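Local coordinates for extracellular haem-binding protein (Streptomyces reticuli, PDB 3FPW) that binds and degrades haem outside the cell and, as an oligomer, interacts with its cognate two-component sensor kinase, at the interface of chains A and B and the interface of chains A and C. Coordinates in Å, arbitrary orientation; residue numbers count along the deposited sequence, not the author numbering. Chains: chain A/B/C, Extracellular haem-binding protein.

Contact 1: the interface of chains A and B. Residues chain A 99-102, 113, 117; chain B 99, 102, 104, 113, 117.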
loop_
_atom_site.group_PDB
_atom_site.type_symbol
_atom_site.label_atom_id
_atom_site.label_comp_id
_atom_site.label_asym_id
_atom_site.label_seq_id
_atom_site.Cartn_x
_atom_site.Cartn_y
_atom_site.Cartn_z
ATOM N N THR A 99 -4.096 -6.809 16.089
ATOM C CA THR A 99 -3.136 -6.456 17.136
ATOM C C THR A 99 -3.898 -5.910 18.324
ATOM O O THR A 99 -4.736 -5.029 18.171
ATOM C CB THR A 99 -2.136 -5.409 16.647
ATOM O OG1 THR A 99 -1.407 -5.959 15.538
ATOM C CG2 THR A 99 -1.155 -5.022 17.743
ATOM N N LEU A 100 -3.617 -6.448 19.505
ATOM C CA LEU A 100 -4.259 -6.028 20.756
ATOM C C LEU A 100 -3.398 -5.070 21.566
ATOM O O LEU A 100 -3.910 -4.128 22.169
ATOM C CB LEU A 100 -4.535 -7.244 21.640
ATOM C CG LEU A 100 -5.401 -8.346 21.043
ATOM C CD1 LEU A 100 -5.668 -9.363 22.152
ATOM C CD2 LEU A 100 -6.705 -7.803 20.500
ATOM N N VAL A 101 -2.085 -5.307 21.577
ATOM C CA VAL A 101 -1.146 -4.478 22.332
ATOM C C VAL A 101 0.159 -4.374 21.559
ATOM O O VAL A 101 0.629 -5.373 21.015
ATOM C CB VAL A 101 -0.793 -5.116 23.716
ATOM C CG1 VAL A 101 0.340 -4.322 24.415
ATOM C CG2 VAL A 101 -2.007 -5.171 24.605
ATOM N N THR A 102 0.735 -3.182 21.512
ATOM C CA THR A 102 2.141 -3.033 21.109
ATOM C C THR A 102 2.846 -2.153 22.094
ATOM O O THR A 102 2.264 -1.191 22.633
ATOM C CB THR A 102 2.322 -2.413 19.704
ATOM O OG1 THR A 102 1.735 -1.101 19.663
ATOM C CG2 THR A 102 1.710 -3.302 18.650
ATOM N N TYR A 113 9.439 -3.123 15.549
ATOM C CA TYR A 113 8.039 -2.945 15.867
ATOM C C TYR A 113 7.171 -3.819 14.968
ATOM O O TYR A 113 6.386 -4.663 15.458
ATOM C CB TYR A 113 7.680 -1.471 15.689
ATOM C CG TYR A 113 6.304 -1.119 16.148
ATOM C CD1 TYR A 113 5.275 -1.041 15.238
ATOM C CD2 TYR A 113 6.030 -0.820 17.497
ATOM C CE1 TYR A 113 4.006 -0.708 15.633
ATOM C CE2 TYR A 113 4.751 -0.465 17.889
ATOM C CZ TYR A 113 3.747 -0.427 16.944
ATOM O OH TYR A 113 2.462 -0.071 17.260
ATOM N N GLU A 117 5.140 -7.571 15.584
ATOM C CA GLU A 117 3.755 -7.775 15.171
ATOM C C GLU A 117 3.602 -8.985 14.268
ATOM O O GLU A 117 2.704 -9.818 14.466
ATOM C CB GLU A 117 3.242 -6.547 14.431
ATOM C CG GLU A 117 2.614 -5.495 15.267
ATOM C CD GLU A 117 1.799 -4.544 14.400
ATOM O OE1 GLU A 117 2.412 -3.968 13.477
ATOM O OE2 GLU A 117 0.564 -4.399 14.611
ATOM N N THR B 99 4.775 5.064 16.539
ATOM C CA THR B 99 3.859 4.599 17.582
ATOM C C THR B 99 4.668 3.931 18.673
ATOM O O THR B 99 5.497 3.073 18.391
ATOM C CB THR B 99 2.837 3.607 17.026
ATOM O OG1 THR B 99 2.063 4.271 16.014
ATOM C CG2 THR B 99 1.901 3.103 18.114
ATOM N N THR B 102 0.165 0.868 21.741
ATOM C CA THR B 102 -1.256 0.760 21.383
ATOM C C THR B 102 -1.923 -0.222 22.297
ATOM O O THR B 102 -1.321 -1.235 22.705
ATOM C CB THR B 102 -1.497 0.293 19.928
ATOM O OG1 THR B 102 -0.916 -1.006 19.724
ATOM C CG2 THR B 102 -0.927 1.290 18.950
ATOM N N ARG B 104 -5.829 -2.059 22.488
ATOM C CA ARG B 104 -7.167 -2.192 21.920
ATOM C C ARG B 104 -8.140 -2.638 23.020
ATOM O O ARG B 104 -8.098 -3.786 23.460
ATOM C CB ARG B 104 -7.165 -3.222 20.776
ATOM C CG ARG B 104 -8.522 -3.297 20.020
ATOM C CD ARG B 104 -8.572 -4.477 19.090
ATOM N NE ARG B 104 -7.516 -4.402 18.093
ATOM C CZ ARG B 104 -7.688 -4.026 16.829
ATOM N NH1 ARG B 104 -8.912 -3.709 16.374
ATOM N NH2 ARG B 104 -6.628 -3.986 16.015
ATOM N N TYR B 113 -8.779 1.426 16.171
ATOM C CA TYR B 113 -7.367 1.218 16.410
ATOM C C TYR B 113 -6.536 2.185 15.574
ATOM O O TYR B 113 -5.729 2.973 16.118
ATOM C CB TYR B 113 -7.019 -0.228 16.061
ATOM C CG TYR B 113 -5.626 -0.623 16.423
ATOM C CD1 TYR B 113 -4.636 -0.602 15.468
ATOM C CD2 TYR B 113 -5.298 -1.064 17.719
ATOM C CE1 TYR B 113 -3.352 -0.972 15.772
ATOM C CE2 TYR B 113 -4.004 -1.456 18.018
ATOM C CZ TYR B 113 -3.040 -1.391 17.034
ATOM O OH TYR B 113 -1.744 -1.776 17.257
ATOM N N GLU B 117 -4.473 5.854 16.503
ATOM C CA GLU B 117 -3.106 6.104 16.056
ATOM C C GLU B 117 -2.987 7.404 15.282
ATOM O O GLU B 117 -2.080 8.213 15.530
ATOM C CB GLU B 117 -2.626 4.963 15.169
ATOM C CG GLU B 117 -1.967 3.830 15.861
ATOM C CD GLU B 117 -1.190 2.978 14.864
ATOM O OE1 GLU B 117 -1.842 2.502 13.912
ATOM O OE2 GLU B 117 0.053 2.815 15.008
HETATM O O HOH W 1 0.705 0.269 15.472
HETATM O O HOH W 2 -0.063 -1.919 15.371
#
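Strands 99-104 of A and B meet antiparallel about the two-fold of this HbpS-like protein, with A:Thr102 and B:Thr102 paired by reciprocal N-to-O hydrogen bonds of 3.1 Å. The pairing runs on to B:Arg104, whose backbone N donates to A:Leu100 O at 2.8 Å.

At the two-fold, between the paired strands, the threonine hydroxyls meet tip to tip: A:Thr102 OG1 and B:Thr102 OG1 lie 2.7 Å apart in a hydrogen bond of undecided direction. Each OG1 sits between its own N and carbonyl carbon (chi1 60°), which turns it towards the partner. Behind each hydroxyl is the phenol of the same chain, B:Thr102 OG1 bonding B:Tyr113 OH at 2.7 Å, and the twin pair doing likewise. The four oxygens thus form a chain of bonds through the interface.

Each phenol also reaches the other subunit, as B:Tyr113 OH packs against the A:Thr99 methyl CG2 at 3.3 Å. A:Thr99 OG1 turns back to its own A:Glu117, giving 2.7 Å to OE2. The two waters bridging phenols and glutamates across the interface lie too close together for both positions to be trusted.

B:Arg104 bends at chi3 (-60°) and holds A:Thr99 O side-on in its guanidinium plane, through NE at 2.9 Å and NH2 at 3.1 Å. NH2 also lies over one face of the B:Tyr113 ring, offset toward the rim.

Contact 2: the interface of chains A and C. Residues chain A 157-158, 187-188, 190; chain C 52-54, 58.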
loop_
_atom_site.group_PDB
_atom_site.type_symbol
_atom_site.label_atom_id
_atom_site.label_comp_id
_atom_site.label_asym_id
_atom_site.label_seq_id
_atom_site.Cartn_x
_atom_site.Cartn_y
_atom_site.Cartn_z
ATOM N N PRO A 157 2.749 -18.903 20.801
ATOM C CA PRO A 157 1.296 -18.860 20.958
ATOM C C PRO A 157 0.815 -19.012 22.395
ATOM O O PRO A 157 1.519 -19.537 23.271
ATOM C CB PRO A 157 0.821 -20.062 20.135
ATOM C CG PRO A 157 1.948 -21.051 20.285
ATOM C CD PRO A 157 3.207 -20.199 20.262
ATOM N N VAL A 158 -0.408 -18.557 22.608
ATOM C CA VAL A 158 -1.082 -18.720 23.883
ATOM C C VAL A 158 -2.413 -19.343 23.554
ATOM O O VAL A 158 -3.076 -18.945 22.579
ATOM C CB VAL A 158 -1.297 -17.360 24.577
ATOM C CG1 VAL A 158 -2.218 -17.503 25.771
ATOM C CG2 VAL A 158 0.065 -16.730 24.993
ATOM N N ALA A 187 4.407 -14.727 28.041
ATOM C CA ALA A 187 3.342 -15.719 28.138
ATOM C C ALA A 187 3.254 -16.353 29.521
ATOM O O ALA A 187 2.164 -16.705 29.983
ATOM C CB ALA A 187 3.532 -16.802 27.106
ATOM N N ALA A 188 4.407 -16.481 30.176
ATOM C CA ALA A 188 4.510 -17.208 31.449
ATOM C C ALA A 188 3.686 -16.599 32.572
ATOM O O ALA A 188 3.393 -17.286 33.566
ATOM C CB ALA A 188 5.976 -17.307 31.879
ATOM N N LEU A 190 0.699 -15.587 32.314
ATOM C CA LEU A 190 -0.708 -15.911 32.106
ATOM C C LEU A 190 -1.025 -17.298 32.663
ATOM O O LEU A 190 -0.123 -18.103 32.909
ATOM C CB LEU A 190 -1.043 -15.876 30.615
ATOM C CG LEU A 190 -0.784 -14.533 29.927
ATOM C CD1 LEU A 190 -1.048 -14.686 28.435
ATOM C CD2 LEU A 190 -1.686 -13.477 30.509
ATOM N N VAL C 52 1.683 -21.552 26.546
ATOM C CA VAL C 52 1.032 -21.318 27.794
ATOM C C VAL C 52 -0.466 -21.372 27.540
ATOM O O VAL C 52 -0.950 -20.990 26.459
ATOM C CB VAL C 52 1.462 -19.949 28.348
ATOM C CG1 VAL C 52 0.607 -19.568 29.536
ATOM C CG2 VAL C 52 2.922 -20.007 28.739
ATOM N N ALA C 53 -1.206 -21.880 28.520
ATOM C CA ALA C 53 -2.647 -21.839 28.448
ATOM C C ALA C 53 -3.187 -20.762 29.387
ATOM O O ALA C 53 -2.940 -20.783 30.590
ATOM C CB ALA C 53 -3.230 -23.198 28.799
ATOM N N ALA C 54 -3.949 -19.829 28.847
ATOM C CA ALA C 54 -4.476 -18.786 29.682
ATOM C C ALA C 54 -5.715 -19.275 30.425
ATOM O O ALA C 54 -6.371 -20.257 30.034
ATOM C CB ALA C 54 -4.746 -17.532 28.887
ATOM N N GLU C 58 -8.524 -14.128 32.826
ATOM C CA GLU C 58 -7.710 -13.546 31.746
ATOM C C GLU C 58 -8.385 -13.681 30.383
ATOM O O GLU C 58 -7.820 -13.269 29.370
ATOM C CB GLU C 58 -6.345 -14.224 31.691
ATOM C CG GLU C 58 -5.459 -13.888 32.890
ATOM C CD GLU C 58 -4.329 -14.880 33.064
ATOM O OE1 GLU C 58 -4.470 -16.037 32.608
ATOM O OE2 GLU C 58 -3.310 -14.508 33.694
#
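The carboxylate of C:Glu58 turns one face to A:Leu190, with the methyl CD2 lying almost directly over it, 3.9 Å from CD. A:Leu190 CA sits lower and farther out beyond the oxygens, 3.4 Å from OE2. The glutamate runs extended beyond CG (chi2 161°), which carries its flat end out to the last modelled residue of chain A, where the two side chains cross obliquely. An alanine at C:Glu58 would probably leave A:Leu190 CD2 without the flat group it packs on and open a gap beside the chain end.

The other main support is C:Val52, near the start of the modelled N-terminal arm of this HbpS-like protein. Both its methyls straddle the carbonyl oxygen of A:Ala187, the last residue of helix 176-187, with CG1 at 3.3 Å from that O. CG1 stands anti to its own N (chi1 170°), pointing on towards A:Leu190, while CG2 packs against A:Ala187 CB at 3.6 Å.

Underneath, the short strand 52-53 of C runs parallel to strand 155-160 of A, C:Val52 being bridge partner to A:Val158. Within this patch no polar atom comes close enough to bond across, so packing carries the contact, with A:Val158 CA resting 3.4 Å from C:Val52 O. Two residues further along the arm, the methyl CB of C:Ala54 touches A:Val158 CG1 at 4.0 Å.

Contact 3: the interface of chains A and C. Residues chain A 54, 57-60; chain C 64-66, 69, 190.
A:Thr60 and C:His64 form the backbone pairing of two antiparallel 59-65 strands, A:Thr60 N donating to C:His64 O and C:His64 N donating back to A:Thr60 O, each at 2.8 Å. Two residues along, C:Thr66 N reaches A:Glu58 O at 3.0 Å, approaching from above the carbonyl plane, 43° out of it. This strand seam is one of the places where the two subunits of the HbpS-like assembly join.

Methyl groups pack round that carbonyl. C:Ala69 CB, in the first turn of helix 67-83, lies 3.5 Å from A:Glu58 O and also touches A:Glu58 CB. Roughly at right angles to it about that oxygen, C:Thr66 CG2 lies 3.9 Å from A:Thr60 CB. Nearer the arm, C:Leu65 CD2 meets A:Ala54 CB at 3.7 Å.

Further out, C:Thr66 is held by its own helix. Its OG1 sits between the backbone N and the carbonyl carbon (chi1 62°), where C:Ala69 N donates to it, as an N-cap of helix 67-83; this fixes the methyl CG2 towards A:Thr60. The same hydroxyl extends the contact through a water, which lies 2.7 Å from C:Thr66 OG1 and bonds in turn to the A:Gly57 carbonyl O.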
loop_
_atom_site.group_PDB
_atom_site.type_symbol
_atom_site.label_atom_id
_atom_site.label_comp_id
_atom_site.label_asym_id
_atom_site.label_seq_id
_atom_site.Cartn_x
_atom_site.Cartn_y
_atom_site.Cartn_z
ATOM N N ALA A 54 -29.635 -11.417 15.244
ATOM C CA ALA A 54 -29.472 -12.798 14.886
ATOM C C ALA A 54 -29.721 -13.692 16.096
ATOM O O ALA A 54 -29.652 -13.258 17.260
ATOM C CB ALA A 54 -28.120 -13.045 14.262
ATOM N N GLY A 57 -28.870 -20.493 16.521
ATOM C CA GLY A 57 -28.091 -21.476 15.759
ATOM C C GLY A 57 -27.282 -20.737 14.695
ATOM O O GLY A 57 -26.432 -21.317 14.014
ATOM N N GLU A 58 -27.565 -19.448 14.553
ATOM C CA GLU A 58 -26.833 -18.591 13.604
ATOM C C GLU A 58 -25.608 -17.944 14.244
ATOM O O GLU A 58 -24.902 -17.175 13.590
ATOM C CB GLU A 58 -27.749 -17.496 13.069
ATOM C CG GLU A 58 -28.844 -18.026 12.145
ATOM C CD GLU A 58 -29.986 -17.046 11.987
ATOM O OE1 GLU A 58 -30.190 -16.209 12.896
ATOM O OE2 GLU A 58 -30.705 -17.139 10.963
ATOM N N LEU A 59 -25.386 -18.218 15.524
ATOM C CA LEU A 59 -24.332 -17.537 16.280
ATOM C C LEU A 59 -23.314 -18.539 16.793
ATOM O O LEU A 59 -23.644 -19.708 17.050
ATOM C CB LEU A 59 -24.916 -16.755 17.462
ATOM C CG LEU A 59 -25.921 -15.643 17.111
ATOM C CD1 LEU A 59 -26.523 -15.062 18.383
ATOM C CD2 LEU A 59 -25.224 -14.547 16.324
ATOM N N THR A 60 -22.080 -18.076 16.936
ATOM C CA THR A 60 -21.051 -18.887 17.553
ATOM C C THR A 60 -20.181 -17.969 18.418
ATOM O O THR A 60 -20.205 -16.749 18.256
ATOM C CB THR A 60 -20.242 -19.696 16.512
ATOM O OG1 THR A 60 -19.304 -20.532 17.192
ATOM C CG2 THR A 60 -19.506 -18.793 15.557
ATOM N N HIS C 64 -20.336 -14.120 17.288
ATOM C CA HIS C 64 -20.227 -13.956 15.829
ATOM C C HIS C 64 -21.332 -14.671 15.089
ATOM O O HIS C 64 -21.867 -15.671 15.586
ATOM C CB HIS C 64 -18.929 -14.616 15.397
ATOM C CG HIS C 64 -17.761 -14.100 16.155
ATOM N ND1 HIS C 64 -17.050 -12.998 15.737
ATOM C CD2 HIS C 64 -17.235 -14.467 17.349
ATOM C CE1 HIS C 64 -16.105 -12.733 16.625
ATOM N NE2 HIS C 64 -16.202 -13.608 17.613
ATOM N N LEU C 65 -21.644 -14.188 13.892
ATOM C CA LEU C 65 -22.371 -15.005 12.928
ATOM C C LEU C 65 -21.488 -16.186 12.556
ATOM O O LEU C 65 -20.257 -16.053 12.398
ATOM C CB LEU C 65 -22.696 -14.215 11.653
ATOM C CG LEU C 65 -23.602 -13.002 11.725
ATOM C CD1 LEU C 65 -23.852 -12.477 10.320
ATOM C CD2 LEU C 65 -24.903 -13.381 12.398
ATOM N N THR C 66 -22.109 -17.357 12.417
ATOM C CA THR C 66 -21.434 -18.479 11.816
ATOM C C THR C 66 -21.231 -18.194 10.336
ATOM O O THR C 66 -21.955 -17.379 9.740
ATOM C CB THR C 66 -22.285 -19.754 11.954
ATOM O OG1 THR C 66 -23.525 -19.589 11.255
ATOM C CG2 THR C 66 -22.553 -20.075 13.449
ATOM N N ALA C 69 -24.504 -18.678 8.596
ATOM C CA ALA C 69 -25.459 -17.559 8.694
ATOM C C ALA C 69 -25.014 -16.391 7.825
ATOM O O ALA C 69 -25.826 -15.780 7.116
ATOM C CB ALA C 69 -25.571 -17.095 10.136
ATOM N N LEU C 190 -32.030 -13.562 8.819
ATOM C CA LEU C 190 -31.423 -13.982 10.078
ATOM C C LEU C 190 -32.409 -13.808 11.231
ATOM O O LEU C 190 -33.406 -13.091 11.109
ATOM C CB LEU C 190 -30.166 -13.159 10.358
ATOM C CG LEU C 190 -29.081 -13.252 9.282
ATOM C CD1 LEU C 190 -27.952 -12.294 9.638
ATOM C CD2 LEU C 190 -28.560 -14.662 9.199
HETATM O O HOH W 3 -25.476 -21.386 11.583
#

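Chain A takes part in all three contacts. Contact 1 lies about 19 Å from contact 2 and 29 Å from contact 3, while contacts 2 and 3 are about 28 Å apart, all between centres of C-alpha atoms. Contacts 2 and 3 belong to one two-fold interface: residues 54, 58 and 190 occur in both with the chains exchanged, so each subunit's N-terminal arm is laid on the other. Contact 1 instead joins strands 99-104 of a different pair. Two distinct two-fold interfaces on each chain suit the deposited octamer, the kind of oligomeric assembly needed for interaction with the sensor kinase.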